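Local coordinates for protein GH61E (Thielavia terrestris, PDB 3EJA) that acts as a lytic polysaccharide monooxygenase, cleaving glycosidic bonds of crystalline and amorphous polysaccharides by oxidation at a copper site, filled here by magnesium, at residues V66-P71 and G149-I154; G70-Y75 and S117-P122; Y99-T104 and W111-K116. All coordinates share one frame; numbering follows the deposited sequence. Where two conformers were deposited one is given.

Contact 1 (V66-P71 and G149-I154); sequences VYHPGP and GAQFYI. With MG (magnesium ion), chain F; SO4 (sulfate ion), chain I.
His68 and Tyr153 meet beside a magnesium ion that both bind, from adjacent positions. Just before the histidine, Tyr67 brings CE1 over one face of the His68 ring, toward its rim, while its hydroxyl makes a 2.7 Å hydrogen bond to a water that is itself a ligand of the magnesium. His68 comes next. With CG set beside the backbone N and anti to the carbonyl carbon (chi1 -62°), the imidazole brings NE2 to the magnesium at 2.1 Å. His1, through its amino group, is a further ligand; this is the histidine brace of AA9 enzymes, whose natural metal is copper. Tyr153 OH completes the site from strand 151-162 as a longer ligand, 2.8 Å from the magnesium. The His68 and Tyr153 rings are nearly parallel (24°) but slid so far apart that they barely overlap, touching where His68 CD2 lies 3.5 Å from Tyr153 OH. That hydroxyl donates to Gln151 OE1 at 2.7 Å, 31° out of the carbonyl plane, which fixes the amide so that Gln151 NE2 reaches sulfate O1 at 2.6 Å. The sulfate, probably from the crystallisation liquor, is also bonded by His142 NE2; Gln151 and His142 are both consistent with an O2-binding site.

Contact 2 (G70-Y75 and S117-P122); sequences GPVQFY and SSFAVP
Val121 drops one methyl onto the middle of the Phe74 ring: CG2 stands 3.5 Å from the ring centroid and only 3° off its normal, a nearly ideal CH-pi contact in which all six ring carbons are almost equally distant. Two torsions bring this about. Phe74 carries CG beside its backbone N, sending the ring across to the other strand, and Val121 places CG1 anti to its backbone N (chi1 -170°), leaving CG2 for the ring face while CG1 reaches the root of the phenylalanine, 3.9 Å from Phe74 CB. The far end of the same ring, Phe74 CZ, meets Phe119 CB at 4.0 Å, the two side chains running roughly perpendicular. Phe119 then turns its own ring toward the start of the other strand, where Phe119 CE2 touches Val72 CG2 at 3.9 Å; Trp4 meets the Phe119 ring edge-to-face.

Strands 72-78 and 118-122 belong to the two different sheets of the beta sandwich. Their axes approach to 8.8 Å and cross at -36°, as expected of face-packed twisted sheets, and alternate residues (Val72, Phe74; Phe119, Val121) point into the interface. Branched valines and flat phenylalanines from both sheets together fill the space, without a polar end to bury. Cohesion here probably comes mainly from dispersion and the exclusion of water, with specificity left to shape.

Contact 3 (Y99-T104 and W111-K116); sequences YEDHPT and WPSTGK
The six-membered ring of Trp111 is covered on one face by Pro103, whose CB stands 3.7 Å from the ring centroid and 5° off the normal, a CH-pi contact; Pro103 CD adds a touch on Trp111 CZ3 at 3.6 Å. Backbone covers the opposite face, with Gly70 CA 3.7 Å from Trp111 CD2, so the indole is sandwiched between Pro103 and the Gly70 backbone. Tyr198 meets the indole edge-to-face. An alanine here would remove the indole, and is likely to leave Pro103 and Gly70 facing a gap and Tyr198 without its edge-to-face partner. Another flat group, the imidazole of His102, whose CB leaves the backbone on the side away from 111-116, donates from NE2 to Glu100 OE2 at 3.0 Å, arriving above the carboxylate plane.

Pro112 follows the tryptophan and wedges against the other segment: its CD lies 3.3 Å from His102 O, and its CG 3.5 Å from Asp101 CB. Proline also suits the second position of the type I turn Trp111-Thr114, just as Gly115, with positive phi, suits the third position of the type II turn Ser113-Lys116. Asp101 holds CG between its backbone N and carbonyl carbon (chi1 57°), which puts OD2 on the side of Ser113, where one water donates to Asp101 OD2 and accepts from Ser113 OG, each at 2.7 Å. The other carboxylate oxygen accepts from Val72 N. Segment 99-104 runs out of edge strand 96-100 of the five-stranded sheet, and 111-116 leads onward into strand 118-122, an edge of the three-stranded sheet.

In the fold
Gly70 and Pro71 end the metal-site loop of contact 1 and lead into the strand of contact 2, so the brace histidine is only a few residues from the sandwich core. Val66 ties that loop to contact 3 by two probable backbone hydrogen bonds, Val66 O to Gly115 N at 2.7 Å and Val66 N to Lys116 O at 2.9 Å, and packs its CG2 3.7 Å from Phe119 CZ of contact 2. Contacts 2 and 3 are joined by another probable bond, Phe74 N to Tyr99 O at 3.0 Å. The side chains of Ser113 and Val72 lie about 12 and 13 Å from the magnesium, so neither contact reaches the metal itself.

Contact 1 (V66-P71 and G149-I154)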
# COMPACT_ATOMS: atom_id res chain seq x y z
N VAL A 66 -2.72 7.27 -11.24
CA VAL A 66 -1.91 7.98 -10.25
C VAL A 66 -1.29 9.22 -10.90
O VAL A 66 -0.52 9.09 -11.86
CB VAL A 66 -0.79 7.05 -9.68
CG1 VAL A 66 0.20 7.84 -8.83
CG2 VAL A 66 -1.40 5.89 -8.86
N TYR A 67 -1.62 10.41 -10.40
CA TYR A 67 -1.14 11.64 -11.03
C TYR A 67 -0.41 12.65 -10.13
O TYR A 67 0.16 13.62 -10.65
CB TYR A 67 -2.25 12.34 -11.84
CG TYR A 67 -3.42 12.87 -11.05
CD1 TYR A 67 -3.40 14.15 -10.47
CD2 TYR A 67 -4.59 12.11 -10.93
CE1 TYR A 67 -4.48 14.63 -9.76
CE2 TYR A 67 -5.68 12.59 -10.22
CZ TYR A 67 -5.62 13.85 -9.64
OH TYR A 67 -6.70 14.32 -8.95
N HIS A 68 -0.42 12.45 -8.82
CA HIS A 68 0.41 13.27 -7.92
C HIS A 68 1.79 12.64 -7.83
O HIS A 68 1.92 11.41 -7.82
CB HIS A 68 -0.20 13.40 -6.52
CG HIS A 68 -1.53 14.07 -6.49
ND1 HIS A 68 -1.74 15.35 -6.99
CD2 HIS A 68 -2.72 13.67 -5.99
CE1 HIS A 68 -3.00 15.69 -6.80
NE2 HIS A 68 -3.62 14.68 -6.19
N PRO A 69 2.85 13.48 -7.75
CA PRO A 69 4.20 12.95 -7.61
C PRO A 69 4.36 12.27 -6.25
O PRO A 69 3.87 12.78 -5.25
CB PRO A 69 5.08 14.20 -7.69
CG PRO A 69 4.18 15.32 -7.26
CD PRO A 69 2.83 14.96 -7.77
N GLY A 70 5.02 11.13 -6.23
CA GLY A 70 5.28 10.42 -4.98
C GLY A 70 5.34 8.92 -5.18
O GLY A 70 4.98 8.42 -6.27
N PRO A 71 5.83 8.18 -4.16
CA PRO A 71 6.05 6.74 -4.28
C PRO A 71 4.78 5.89 -4.17
O PRO A 71 3.82 6.27 -3.48
CB PRO A 71 6.95 6.44 -3.07
CG PRO A 71 6.52 7.44 -2.04
CD PRO A 71 6.19 8.69 -2.82
N GLY A 149 1.04 17.40 5.47
CA GLY A 149 0.77 17.76 4.08
C GLY A 149 0.74 16.60 3.08
O GLY A 149 0.06 16.69 2.06
N ALA A 150 1.46 15.52 3.37
CA ALA A 150 1.45 14.33 2.50
C ALA A 150 0.03 13.75 2.36
O ALA A 150 -0.75 13.75 3.32
CB ALA A 150 2.40 13.27 3.03
N GLN A 151 -0.30 13.26 1.16
CA GLN A 151 -1.64 12.70 0.90
C GLN A 151 -1.55 11.21 0.59
O GLN A 151 -0.97 10.82 -0.42
CB GLN A 151 -2.34 13.46 -0.24
CG GLN A 151 -2.60 14.93 0.08
CD GLN A 151 -3.19 15.71 -1.08
OE1 GLN A 151 -3.44 15.16 -2.17
NE2 GLN A 151 -3.42 17.00 -0.86
N PHE A 152 -2.11 10.38 1.48
CA PHE A 152 -2.07 8.93 1.31
C PHE A 152 -3.32 8.39 0.61
O PHE A 152 -4.44 8.60 1.09
CB PHE A 152 -1.87 8.22 2.66
CG PHE A 152 -0.54 8.53 3.31
CD1 PHE A 152 -0.34 9.72 4.00
CD2 PHE A 152 0.51 7.62 3.23
CE1 PHE A 152 0.89 10.02 4.59
CE2 PHE A 152 1.75 7.90 3.81
CZ PHE A 152 1.94 9.11 4.50
N TYR A 153 -3.10 7.71 -0.51
CA TYR A 153 -4.17 7.06 -1.26
C TYR A 153 -3.99 5.56 -1.08
O TYR A 153 -2.97 5.01 -1.49
CB TYR A 153 -4.13 7.48 -2.74
CG TYR A 153 -4.31 8.97 -2.90
CD1 TYR A 153 -5.59 9.53 -2.97
CD2 TYR A 153 -3.20 9.84 -2.94
CE1 TYR A 153 -5.77 10.89 -3.08
CE2 TYR A 153 -3.38 11.22 -3.06
CZ TYR A 153 -4.66 11.73 -3.13
OH TYR A 153 -4.87 13.09 -3.25
N ILE A 154 -4.96 4.92 -0.42
CA ILE A 154 -4.82 3.58 0.16
C ILE A 154 -6.04 2.69 -0.08
O ILE A 154 -7.16 3.18 -0.12
CB ILE A 154 -4.60 3.68 1.73
CG1 ILE A 154 -3.25 4.35 2.06
CG2 ILE A 154 -4.70 2.30 2.43
CD1 ILE A 154 -3.24 5.01 3.46
MG MG F . -5.60 14.58 -5.49
S SO4 I . -4.60 19.33 -3.43
O1 SO4 I . -4.11 19.23 -2.06
O2 SO4 I . -4.13 20.58 -4.01
O3 SO4 I . -4.15 18.19 -4.21
O4 SO4 I . -6.07 19.34 -3.41
O HOH W 1 -6.20 16.08 -6.98

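Contact 2 (G70-Y75 and S117-P122)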
# COMPACT_ATOMS: atom_id res chain seq x y z
N GLY A 70 5.02 11.13 -6.23
CA GLY A 70 5.28 10.42 -4.98
C GLY A 70 5.34 8.92 -5.18
O GLY A 70 4.98 8.42 -6.27
N PRO A 71 5.83 8.18 -4.16
CA PRO A 71 6.05 6.74 -4.28
C PRO A 71 4.78 5.89 -4.17
O PRO A 71 3.82 6.27 -3.48
CB PRO A 71 6.95 6.44 -3.07
CG PRO A 71 6.52 7.44 -2.04
CD PRO A 71 6.19 8.69 -2.82
N VAL A 72 4.81 4.74 -4.84
CA VAL A 72 3.84 3.66 -4.67
C VAL A 72 4.53 2.56 -3.87
O VAL A 72 5.68 2.17 -4.17
CB VAL A 72 3.36 3.11 -6.04
CG1 VAL A 72 2.58 1.79 -5.88
CG2 VAL A 72 2.50 4.14 -6.76
N GLN A 73 3.84 2.06 -2.84
CA GLN A 73 4.35 0.96 -2.03
C GLN A 73 3.24 -0.05 -1.78
O GLN A 73 2.07 0.32 -1.71
CB GLN A 73 4.92 1.49 -0.70
CG GLN A 73 5.87 2.70 -0.88
CD GLN A 73 6.70 3.02 0.34
OE1 GLN A 73 7.92 3.09 0.27
NE2 GLN A 73 6.04 3.21 1.49
N PHE A 74 3.61 -1.33 -1.67
CA PHE A 74 2.66 -2.39 -1.32
C PHE A 74 3.15 -3.16 -0.11
O PHE A 74 4.34 -3.46 0.00
CB PHE A 74 2.40 -3.34 -2.51
CG PHE A 74 1.73 -2.68 -3.68
CD1 PHE A 74 0.34 -2.52 -3.70
CD2 PHE A 74 2.48 -2.17 -4.74
CE1 PHE A 74 -0.29 -1.89 -4.77
CE2 PHE A 74 1.86 -1.53 -5.81
CZ PHE A 74 0.47 -1.38 -5.83
N TYR A 75 2.23 -3.48 0.81
CA TYR A 75 2.54 -4.30 1.97
C TYR A 75 1.58 -5.49 2.03
O TYR A 75 0.50 -5.46 1.44
CB TYR A 75 2.37 -3.50 3.26
CG TYR A 75 3.32 -2.34 3.51
CD1 TYR A 75 3.23 -1.15 2.77
CD2 TYR A 75 4.27 -2.41 4.53
CE1 TYR A 75 4.09 -0.05 3.04
CE2 TYR A 75 5.13 -1.34 4.80
CZ TYR A 75 5.03 -0.17 4.07
OH TYR A 75 5.88 0.87 4.37
N SER A 117 -2.45 3.42 -14.38
CA SER A 117 -3.60 2.89 -13.64
C SER A 117 -3.33 1.47 -13.15
O SER A 117 -3.88 1.04 -12.13
CB SER A 117 -4.86 2.89 -14.52
OG SER A 117 -5.10 4.17 -15.08
N SER A 118 -2.49 0.75 -13.88
CA SER A 118 -2.20 -0.66 -13.63
C SER A 118 -0.83 -0.86 -12.97
O SER A 118 0.18 -0.43 -13.51
CB SER A 118 -2.26 -1.43 -14.95
OG SER A 118 -1.91 -2.78 -14.77
N PHE A 119 -0.82 -1.54 -11.82
CA PHE A 119 0.41 -1.76 -11.06
C PHE A 119 0.69 -3.23 -10.77
O PHE A 119 -0.16 -3.94 -10.22
CB PHE A 119 0.40 -0.93 -9.77
CG PHE A 119 0.46 0.54 -10.02
CD1 PHE A 119 -0.70 1.26 -10.34
CD2 PHE A 119 1.68 1.21 -9.99
CE1 PHE A 119 -0.64 2.63 -10.61
CE2 PHE A 119 1.75 2.58 -10.25
CZ PHE A 119 0.59 3.29 -10.55
N ALA A 120 1.88 -3.68 -11.16
CA ALA A 120 2.33 -5.06 -10.96
C ALA A 120 2.90 -5.29 -9.56
O ALA A 120 3.92 -4.70 -9.19
CB ALA A 120 3.36 -5.43 -12.04
N VAL A 121 2.22 -6.13 -8.78
CA VAL A 121 2.65 -6.44 -7.41
C VAL A 121 3.19 -7.86 -7.34
O VAL A 121 2.42 -8.82 -7.48
CB VAL A 121 1.51 -6.29 -6.36
CG1 VAL A 121 2.08 -6.39 -4.95
CG2 VAL A 121 0.76 -4.98 -6.55
N PRO A 122 4.50 -7.98 -7.09
CA PRO A 122 5.12 -9.30 -6.97
C PRO A 122 4.75 -9.95 -5.63
O PRO A 122 5.04 -9.40 -4.57
CB PRO A 122 6.62 -9.00 -7.04
CG PRO A 122 6.74 -7.60 -6.43
CD PRO A 122 5.47 -6.89 -6.85

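Contact 3 (Y99-T104 and W111-K116)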
# COMPACT_ATOMS: atom_id res chain seq x y z
N TYR A 99 6.87 -4.20 -2.07
CA TYR A 99 7.18 -3.38 -3.24
C TYR A 99 7.31 -1.91 -2.84
O TYR A 99 6.55 -1.43 -1.99
CB TYR A 99 6.09 -3.53 -4.32
CG TYR A 99 6.30 -2.64 -5.52
CD1 TYR A 99 5.84 -1.31 -5.52
CD2 TYR A 99 6.97 -3.10 -6.66
CE1 TYR A 99 6.04 -0.48 -6.61
CE2 TYR A 99 7.19 -2.27 -7.76
CZ TYR A 99 6.72 -0.96 -7.72
OH TYR A 99 6.91 -0.13 -8.80
N GLU A 100 8.26 -1.22 -3.46
CA GLU A 100 8.33 0.24 -3.40
C GLU A 100 8.97 0.74 -4.70
O GLU A 100 9.78 0.04 -5.30
CB GLU A 100 9.14 0.71 -2.18
CG GLU A 100 10.64 0.44 -2.29
CD GLU A 100 11.43 0.81 -1.05
OE1 GLU A 100 10.83 1.19 -0.03
OE2 GLU A 100 12.67 0.70 -1.10
N ASP A 101 8.61 1.92 -5.14
CA ASP A 101 9.33 2.46 -6.28
C ASP A 101 10.21 3.63 -5.82
O ASP A 101 10.11 4.10 -4.68
CB ASP A 101 8.38 2.82 -7.42
CG ASP A 101 7.31 3.79 -7.01
OD1 ASP A 101 7.43 4.38 -5.91
OD2 ASP A 101 6.36 3.98 -7.78
N HIS A 102 11.07 4.09 -6.72
CA HIS A 102 12.00 5.17 -6.41
C HIS A 102 11.94 6.17 -7.55
O HIS A 102 11.75 5.78 -8.70
CB HIS A 102 13.43 4.63 -6.27
CG HIS A 102 13.55 3.53 -5.26
ND1 HIS A 102 13.94 2.25 -5.60
CD2 HIS A 102 13.31 3.51 -3.93
CE1 HIS A 102 13.94 1.49 -4.51
NE2 HIS A 102 13.57 2.23 -3.49
N PRO A 103 12.09 7.47 -7.23
CA PRO A 103 12.12 8.50 -8.26
C PRO A 103 13.45 8.50 -9.02
O PRO A 103 14.43 7.94 -8.54
CB PRO A 103 11.99 9.79 -7.45
CG PRO A 103 12.62 9.46 -6.13
CD PRO A 103 12.25 8.03 -5.87
N THR A 104 13.45 9.10 -10.21
CA THR A 104 14.70 9.42 -10.90
C THR A 104 15.06 10.88 -10.61
O THR A 104 14.17 11.73 -10.48
CB THR A 104 14.61 9.16 -12.42
OG1 THR A 104 14.22 7.80 -12.64
CG2 THR A 104 15.96 9.37 -13.08
N TRP A 111 8.68 10.29 -11.41
CA TRP A 111 8.16 9.16 -10.63
C TRP A 111 7.67 8.05 -11.57
O TRP A 111 6.99 8.34 -12.56
CB TRP A 111 7.05 9.63 -9.69
CG TRP A 111 7.55 10.64 -8.67
CD1 TRP A 111 7.61 12.00 -8.80
CD2 TRP A 111 8.09 10.35 -7.37
NE1 TRP A 111 8.15 12.57 -7.67
CE2 TRP A 111 8.45 11.58 -6.77
CE3 TRP A 111 8.30 9.16 -6.64
CZ2 TRP A 111 9.00 11.66 -5.48
CZ3 TRP A 111 8.86 9.25 -5.35
CH2 TRP A 111 9.20 10.48 -4.80
N PRO A 112 8.03 6.79 -11.28
CA PRO A 112 7.67 5.68 -12.18
C PRO A 112 6.22 5.23 -12.08
O PRO A 112 5.86 4.20 -12.66
CB PRO A 112 8.63 4.57 -11.74
CG PRO A 112 8.85 4.82 -10.30
CD PRO A 112 8.81 6.32 -10.12
N SER A 113 5.39 6.00 -11.36
CA SER A 113 3.95 5.72 -11.25
C SER A 113 3.04 6.67 -12.06
O SER A 113 1.92 6.29 -12.40
CB SER A 113 3.52 5.76 -9.79
OG SER A 113 3.63 7.08 -9.28
N THR A 114 3.53 7.88 -12.36
CA THR A 114 2.72 8.98 -12.91
C THR A 114 2.03 8.58 -14.22
O THR A 114 2.68 8.12 -15.17
CB THR A 114 3.57 10.27 -13.11
OG1 THR A 114 4.32 10.54 -11.92
CG2 THR A 114 2.68 11.47 -13.42
N GLY A 115 0.71 8.76 -14.26
CA GLY A 115 -0.09 8.46 -15.45
C GLY A 115 -0.51 7.00 -15.59
O GLY A 115 -1.22 6.65 -16.55
N LYS A 116 -0.09 6.15 -14.66
CA LYS A 116 -0.44 4.73 -14.72
C LYS A 116 -1.68 4.38 -13.89
O LYS A 116 -1.92 4.97 -12.84
CB LYS A 116 0.73 3.85 -14.24
CG LYS A 116 1.83 3.55 -15.27
CD LYS A 116 3.09 2.97 -14.59
CE LYS A 116 2.86 1.62 -13.89
NZ LYS A 116 2.42 0.52 -14.80
O HOH W 2 6.03 6.68 -8.06